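Local atomic coordinates of galactose mutarotase-like protein (Clostridium acetobutylicum, PDB entry 3OS7), a protein that probably binds carbohydrates and, as in the aldose 1-epimerase (galactose mutarotase) family to which it belongs, may interconvert the anomers of an aldose sugar. Residues A[6-11]-A[27-32]; A[97-100]-A[104-107]. All blocks are in the same frame, centred on the assembly; numbering follows the deposited sequence.

Contact 1 (A[6-11]-A[27-32])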
ATOM      1  N   ASP A   6      18.889 -11.089 -17.403  1.00 30.64           N
ATOM      2  CA  ASP A   6      18.167 -10.704 -16.188  1.00 28.77           C
ATOM      3  C   ASP A   6      16.775 -10.136 -16.502  1.00 24.49           C
ATOM      4  O   ASP A   6      16.151  -9.496 -15.649  1.00 20.14           O
ATOM      5  CB  ASP A   6      19.001  -9.695 -15.399  1.00 29.28           C
ATOM      6  CG  ASP A   6      19.229  -8.408 -16.162  1.00 35.68           C
ATOM      7  OD1 ASP A   6      18.902  -8.352 -17.381  1.00 41.58           O
ATOM      8  OD2 ASP A   6      19.750  -7.449 -15.547  1.00 39.85           O
ATOM      9  N   LEU A   7      16.289 -10.387 -17.723  1.00 21.78           N
ATOM     10  CA  LEU A   7      14.940 -10.036 -18.103  1.00 18.63           C
ATOM     11  C   LEU A   7      14.107 -11.279 -18.356  1.00 18.89           C
ATOM     12  O   LEU A   7      14.361 -12.001 -19.307  1.00 19.29           O
ATOM     13  CB  LEU A   7      14.959  -9.138 -19.348  1.00 18.75           C
ATOM     14  CG  LEU A   7      13.610  -8.720 -19.927  1.00 21.05           C
ATOM     15  CD1 LEU A   7      12.878  -7.726 -18.965  1.00 20.68           C
ATOM     16  CD2 LEU A   7      13.855  -8.094 -21.302  1.00 22.30           C
ATOM     17  N   TRP A   8      13.091 -11.515 -17.521  1.00 18.08           N
ATOM     18  CA  TRP A   8      12.257 -12.713 -17.652  1.00 17.91           C
ATOM     19  C   TRP A   8      11.011 -12.652 -16.791  1.00 17.70           C
ATOM     20  O   TRP A   8      10.904 -11.823 -15.862  1.00 17.19           O
ATOM     21  CB  TRP A   8      13.059 -14.000 -17.361  1.00 16.26           C
ATOM     22  CG  TRP A   8      13.875 -13.964 -16.111  1.00 18.23           C
ATOM     23  CD1 TRP A   8      15.196 -13.647 -16.009  1.00 16.28           C
ATOM     24  CD2 TRP A   8      13.421 -14.233 -14.780  1.00 17.49           C
ATOM     25  NE1 TRP A   8      15.598 -13.721 -14.692  1.00 20.72           N
ATOM     26  CE2 TRP A   8      14.529 -14.072 -13.919  1.00 19.59           C
ATOM     27  CE3 TRP A   8      12.185 -14.624 -14.231  1.00 17.98           C
ATOM     28  CZ2 TRP A   8      14.446 -14.283 -12.548  1.00 21.11           C
ATOM     29  CZ3 TRP A   8      12.105 -14.821 -12.872  1.00 17.68           C
ATOM     30  CH2 TRP A   8      13.227 -14.618 -12.039  1.00 19.96           C
ATOM     31  N   ILE A   9      10.066 -13.520 -17.122  1.00 14.81           N
ATOM     32  CA  ILE A   9       8.833 -13.701 -16.352  1.00 15.68           C
ATOM     33  C   ILE A   9       8.597 -15.191 -16.268  1.00 15.52           C
ATOM     34  O   ILE A   9       8.537 -15.864 -17.281  1.00 18.80           O
ATOM     35  CB  ILE A   9       7.605 -13.057 -17.012  1.00 16.12           C
ATOM     36  CG1 ILE A   9       7.827 -11.537 -17.205  1.00 18.71           C
ATOM     37  CG2 ILE A   9       6.330 -13.365 -16.196  1.00 14.83           C
ATOM     38  CD1 ILE A   9       6.667 -10.834 -17.927  1.00 17.57           C
ATOM     39  N   LYS A  10       8.398 -15.690 -15.054  1.00 15.31           N
ATOM     40  CA  LYS A  10       8.212 -17.132 -14.795  1.00 15.15           C
ATOM     41  C   LYS A  10       6.957 -17.342 -13.967  1.00 15.94           C
ATOM     42  O   LYS A  10       6.806 -16.743 -12.909  1.00 16.90           O
ATOM     43  CB  LYS A  10       9.430 -17.705 -14.085  1.00 17.58           C
ATOM     44  CG  LYS A  10       9.339 -19.190 -13.746  1.00 20.18           C
ATOM     45  CD  LYS A  10      10.638 -19.689 -13.133  1.00 23.14           C
ATOM     46  CE  LYS A  10      10.610 -21.182 -12.907  1.00 26.71           C
ATOM     47  NZ  LYS A  10      11.922 -21.676 -12.379  1.00 29.30           N
ATOM     48  N   GLU A  11       6.050 -18.170 -14.474  1.00 14.53           N
ATOM     49  CA  GLU A  11       4.904 -18.606 -13.727  1.00 15.16           C
ATOM     50  C   GLU A  11       5.278 -19.950 -13.127  1.00 17.86           C
ATOM     51  O   GLU A  11       5.711 -20.829 -13.843  1.00 15.15           O
ATOM     52  CB  GLU A  11       3.737 -18.754 -14.654  1.00 17.88           C
ATOM     53  CG  GLU A  11       2.450 -19.221 -14.047  1.00 24.73           C
ATOM     54  CD  GLU A  11       1.306 -19.114 -15.078  1.00 31.70           C
ATOM     55  OE1 GLU A  11       1.434 -18.304 -16.020  1.00 49.22           O
ATOM     56  OE2 GLU A  11       0.285 -19.801 -14.940  1.00 34.30           O
ATOM     57  N   GLY A  27      18.103  -5.769 -13.130  1.00 21.87           N
ATOM     58  CA  GLY A  27      18.733  -6.103 -11.859  1.00 23.61           C
ATOM     59  C   GLY A  27      17.785  -6.317 -10.679  1.00 21.74           C
ATOM     60  O   GLY A  27      18.218  -6.758  -9.606  1.00 23.61           O
ATOM     61  N   TYR A  28      16.508  -6.005 -10.869  1.00 18.44           N
ATOM     62  CA  TYR A  28      15.490  -6.268  -9.849  1.00 16.84           C
ATOM     63  C   TYR A  28      14.760  -7.587 -10.129  1.00 17.04           C
ATOM     64  O   TYR A  28      14.687  -8.035 -11.265  1.00 16.32           O
ATOM     65  CB  TYR A  28      14.443  -5.163  -9.831  1.00 16.78           C
ATOM     66  CG  TYR A  28      14.914  -3.800  -9.350  1.00 13.74           C
ATOM     67  CD1 TYR A  28      15.490  -2.871 -10.229  1.00 16.03           C
ATOM     68  CD2 TYR A  28      14.746  -3.423  -8.016  1.00 17.04           C
ATOM     69  CE1 TYR A  28      15.905  -1.609  -9.775  1.00 14.19           C
ATOM     70  CE2 TYR A  28      15.170  -2.192  -7.564  1.00 17.68           C
ATOM     71  CZ  TYR A  28      15.746  -1.286  -8.452  1.00 16.46           C
ATOM     72  OH  TYR A  28      16.134  -0.047  -7.971  1.00 18.13           O
ATOM     73  N   GLU A  29      14.220  -8.187  -9.074  1.00 14.83           N
ATOM     74  CA  GLU A  29      13.361  -9.345  -9.174  1.00 15.83           C
ATOM     75  C   GLU A  29      12.197  -9.188  -8.184  1.00 16.55           C
ATOM     76  O   GLU A  29      12.402  -8.731  -7.041  1.00 16.97           O
ATOM     77  CB  GLU A  29      14.157 -10.611  -8.864  1.00 17.26           C
ATOM     78  CG  GLU A  29      13.351 -11.894  -8.967  1.00 25.97           C
ATOM     79  CD  GLU A  29      14.195 -13.123  -8.661  1.00 32.24           C
ATOM     80  OE1 GLU A  29      15.392 -13.123  -9.046  1.00 26.59           O
ATOM     81  OE2 GLU A  29      13.645 -14.060  -8.031  1.00 30.07           O
ATOM     82  N   ALA A  30      10.994  -9.531  -8.630  1.00 12.75           N
ATOM     83  CA  ALA A  30       9.777  -9.465  -7.830  1.00 13.11           C
ATOM     84  C   ALA A  30       9.006 -10.791  -7.851  1.00 15.12           C
ATOM     85  O   ALA A  30       9.183 -11.627  -8.749  1.00 16.10           O
ATOM     86  CB  ALA A  30       8.871  -8.348  -8.290  1.00 12.56           C
ATOM     87  N   LEU A  31       8.133 -10.945  -6.880  1.00 14.31           N
ATOM     88  CA  LEU A  31       7.278 -12.137  -6.781  1.00 16.12           C
ATOM     89  C   LEU A  31       5.880 -11.659  -6.429  1.00 13.83           C
ATOM     90  O   LEU A  31       5.705 -10.970  -5.436  1.00 14.12           O
ATOM     91  CB  LEU A  31       7.817 -13.081  -5.705  1.00 15.09           C
ATOM     92  CG  LEU A  31       6.981 -14.333  -5.417  1.00 19.86           C
ATOM     93  CD1 LEU A  31       6.818 -15.174  -6.687  1.00 20.04           C
ATOM     94  CD2 LEU A  31       7.661 -15.108  -4.279  1.00 23.68           C
ATOM     95  N   ILE A  32       4.884 -12.055  -7.227  1.00 12.29           N
ATOM     96  CA  ILE A  32       3.525 -11.701  -6.994  1.00 13.24           C
ATOM     97  C   ILE A  32       2.658 -12.959  -6.804  1.00 16.59           C
ATOM     98  O   ILE A  32       2.890 -13.992  -7.451  1.00 14.84           O
ATOM     99  CB  ILE A  32       2.965 -10.789  -8.126  1.00 14.52           C
ATOM    100  CG1 ILE A  32       1.614 -10.171  -7.732  1.00 17.60           C
ATOM    101  CG2 ILE A  32       2.846 -11.542  -9.470  1.00 13.09           C
ATOM    102  CD1 ILE A  32       1.141  -9.090  -8.755  1.00 18.13           C
TER
HETATM  103  O   HOH W   1      16.779  -8.391 -13.126  1.00 18.75           O
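Asp6 and Tyr28 are joined through a single water that gives one hydrogen bond to each backbone carbonyl, 2.8 Å from Asp6 O and 2.8 Å from Tyr28 O. The same water accepts a weak bond from Gly27 N at 2.9 Å, which makes three groups holding its oxygen, from both sides of the contact. Gly27 turns the chain with a positive phi of 90°, a conformation that suits a residue lacking a side chain. Next to the water, the carboxylate of Asp6 leans over this turn, with OD2 3.4 Å from Gly27 N.

The other meeting point is Trp8 with Glu29. CG of Trp8 sits between the backbone N and the carbonyl carbon (chi1 48°), which swings the six-membered part of the indole toward Glu29. Glu29 stretches out fully to meet it, and its OE1 comes to the ring edge, near the ring plane, 3.8 Å from Trp8 CZ2. The carboxylate is turned 64° from the indole plane, a skewed approach in which the negative oxygen faces ring hydrogens, probably a mildly favourable electrostatic fit.

Strands 8-14, 18-25 and 28-33 are the first three of an antiparallel meander, and the middle one runs between the two segments, bonded through its backbone to Trp8 at Ala24 and to Ala30 at Phe23. Trp8 and Glu29 therefore reach across that middle strand, over Ala24 and Arg22, while the water lies where it ends. Ile9 packs on strand 118-125 and Tyr28 on strand 151-160.

Contact 2 (A[97-100]-A[104-107]); sequences FPIN and NNNY
Where loop 97-100 passes residues 105-107, the two chains run 111° apart end to end, and Ile99 CA comes within 5.0 Å of Tyr107 CA. The connection into strand 106-108 contains a G1 beta bulge: Asn105 and Asn106 both face Glu101, and Asn105 takes the left-handed backbone conformation expected at the first bulge position. Asn100 N also makes a weak bond to Asn106 O, 3.3 Å.

Tyr107 is the centre of the side-chain packing. Its CG stands anti to the backbone N (chi1 -174°), which carries the ring in between Phe97 and Asn100. Phe97 lies over one face: it presents the edge of its ring there in a T-shaped pair, centroids 5.3 Å apart, and its CB makes a CH-pi contact over the same face. The Asn100 amide lies on the opposite side, offset toward the CD1-CE1 edge and almost parallel to the tyrosine ring, planes 4° apart, with ND2 3.5 Å from Tyr107 CE1. Ile108 N donates a hydrogen bond to Asn100 OD1, which helps hold the amide in this orientation.

Ile99 lies across the bulge: CG1 rests against the amide of Asn105, whose ND2 is bonded to Asp85, and CG2 sits 3.6 Å from Asn106 O. At the edge of the tyrosine ring, near its plane, Pro98 O comes to 3.2 Å from Tyr107 CD1.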
ATOM      1  N   PHE A  97     -21.603  -2.539   6.605  1.00 16.39           N
ATOM      2  CA  PHE A  97     -20.738  -3.707   6.434  1.00 17.91           C
ATOM      3  C   PHE A  97     -20.592  -4.465   7.735  1.00 17.84           C
ATOM      4  O   PHE A  97     -20.628  -3.865   8.801  1.00 17.14           O
ATOM      5  CB  PHE A  97     -19.344  -3.274   5.984  1.00 18.52           C
ATOM      6  CG  PHE A  97     -19.329  -2.310   4.835  1.00 17.90           C
ATOM      7  CD1 PHE A  97     -20.270  -2.393   3.810  1.00 14.83           C
ATOM      8  CD2 PHE A  97     -18.329  -1.355   4.748  1.00 22.38           C
ATOM      9  CE1 PHE A  97     -20.240  -1.513   2.750  1.00 13.47           C
ATOM     10  CE2 PHE A  97     -18.298  -0.456   3.676  1.00 21.06           C
ATOM     11  CZ  PHE A  97     -19.250  -0.545   2.670  1.00 18.30           C
ATOM     12  N   PRO A  98     -20.397  -5.785   7.667  1.00 20.48           N
ATOM     13  CA  PRO A  98     -20.179  -6.524   8.916  1.00 20.25           C
ATOM     14  C   PRO A  98     -18.895  -6.061   9.604  1.00 19.36           C
ATOM     15  O   PRO A  98     -17.941  -5.790   8.920  1.00 24.07           O
ATOM     16  CB  PRO A  98     -20.054  -7.974   8.443  1.00 21.74           C
ATOM     17  CG  PRO A  98     -20.793  -8.022   7.163  1.00 26.16           C
ATOM     18  CD  PRO A  98     -20.574  -6.688   6.518  1.00 22.72           C
ATOM     19  N   ILE A  99     -18.888  -5.990  10.928  1.00 16.52           N
ATOM     20  CA  ILE A  99     -17.738  -5.509  11.692  1.00 16.80           C
ATOM     21  C   ILE A  99     -16.591  -6.534  11.642  1.00 19.44           C
ATOM     22  O   ILE A  99     -16.764  -7.684  12.059  1.00 14.45           O
ATOM     23  CB  ILE A  99     -18.169  -5.245  13.170  1.00 17.24           C
ATOM     24  CG1 ILE A  99     -19.207  -4.133  13.227  1.00 17.26           C
ATOM     25  CG2 ILE A  99     -16.965  -4.943  14.102  1.00 14.31           C
ATOM     26  CD1 ILE A  99     -18.694  -2.787  12.590  1.00 16.20           C
ATOM     27  N   ASN A 100     -15.428  -6.122  11.145  1.00 14.94           N
ATOM     28  CA  ASN A 100     -14.222  -6.982  11.108  1.00 15.70           C
ATOM     29  C   ASN A 100     -13.073  -6.436  11.974  1.00 16.34           C
ATOM     30  O   ASN A 100     -11.961  -6.937  11.888  1.00 15.51           O
ATOM     31  CB  ASN A 100     -13.756  -7.269   9.672  1.00 16.45           C
ATOM     32  CG  ASN A 100     -13.219  -6.041   8.970  1.00 16.78           C
ATOM     33  OD1 ASN A 100     -13.406  -4.932   9.456  1.00 14.80           O
ATOM     34  ND2 ASN A 100     -12.551  -6.234   7.812  1.00 15.10           N
ATOM     35  N   ASN A 104     -12.731  -2.045  18.358  1.00 20.25           N
ATOM     36  CA  ASN A 104     -13.101  -0.654  18.078  1.00 17.99           C
ATOM     37  C   ASN A 104     -14.423  -0.476  17.264  1.00 19.00           C
ATOM     38  O   ASN A 104     -14.794   0.655  16.900  1.00 14.86           O
ATOM     39  CB  ASN A 104     -11.931   0.046  17.376  1.00 18.35           C
ATOM     40  CG  ASN A 104     -10.719   0.192  18.270  1.00 21.98           C
ATOM     41  OD1 ASN A 104     -10.847   0.496  19.447  1.00 19.35           O
ATOM     42  ND2 ASN A 104      -9.537   0.003  17.702  1.00 23.93           N
ATOM     43  N   ASN A 105     -15.115  -1.589  17.009  1.00 17.24           N
ATOM     44  CA  ASN A 105     -16.365  -1.657  16.240  1.00 16.40           C
ATOM     45  C   ASN A 105     -16.302  -0.919  14.904  1.00 15.42           C
ATOM     46  O   ASN A 105     -17.057   0.009  14.663  1.00 16.18           O
ATOM     47  CB  ASN A 105     -17.549  -1.170  17.090  1.00 16.78           C
ATOM     48  CG  ASN A 105     -18.864  -1.714  16.606  1.00 19.51           C
ATOM     49  OD1 ASN A 105     -19.078  -2.942  16.586  1.00 18.60           O
ATOM     50  ND2 ASN A 105     -19.759  -0.824  16.203  1.00 20.30           N
ATOM     51  N   ASN A 106     -15.370  -1.341  14.053  1.00 15.85           N
ATOM     52  CA  ASN A 106     -15.193  -0.737  12.740  1.00 13.81           C
ATOM     53  C   ASN A 106     -15.167  -1.792  11.652  1.00 14.05           C
ATOM     54  O   ASN A 106     -14.955  -2.982  11.930  1.00 15.78           O
ATOM     55  CB  ASN A 106     -13.877   0.031  12.719  1.00 13.25           C
ATOM     56  CG  ASN A 106     -13.872   1.227  13.640  1.00 15.03           C
ATOM     57  OD1 ASN A 106     -14.868   1.975  13.755  1.00 16.65           O
ATOM     58  ND2 ASN A 106     -12.738   1.434  14.303  1.00 15.18           N
ATOM     59  N   TYR A 107     -15.377  -1.363  10.404  1.00 13.78           N
ATOM     60  CA  TYR A 107     -14.958  -2.123   9.245  1.00 13.13           C
ATOM     61  C   TYR A 107     -13.607  -1.583   8.822  1.00 13.50           C
ATOM     62  O   TYR A 107     -13.424  -0.358   8.749  1.00 14.74           O
ATOM     63  CB  TYR A 107     -15.963  -2.046   8.087  1.00 15.19           C
ATOM     64  CG  TYR A 107     -15.566  -2.961   6.954  1.00 12.33           C
ATOM     65  CD1 TYR A 107     -15.771  -4.324   7.036  1.00 13.58           C
ATOM     66  CD2 TYR A 107     -14.917  -2.472   5.825  1.00 15.10           C
ATOM     67  CE1 TYR A 107     -15.378  -5.172   6.046  1.00 14.05           C
ATOM     68  CE2 TYR A 107     -14.504  -3.334   4.818  1.00 16.71           C
ATOM     69  CZ  TYR A 107     -14.735  -4.687   4.944  1.00 14.42           C
ATOM     70  OH  TYR A 107     -14.342  -5.555   3.961  1.00 19.76           O
TER

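From the N terminus, the chain enters strand 8-14, returns along 18-25 and goes out again on 28-33; contact 1 closes this excursion by linking the first and third strands of the meander over the second. The meander then continues through 39-45 and 50-51. Only after helix 62-67 and the hairpin of strands 82-90 and 93-96 does contact 2 open, closing the short loop 101-103 just before strand 106-108, which pairs back with 82-90. The two contacts follow in series, neither enclosing nor crossing the other. Their centres are 38 Å apart on opposite sides of the chain's centre, one on the five-stranded sheet, one on the small three-stranded sheet.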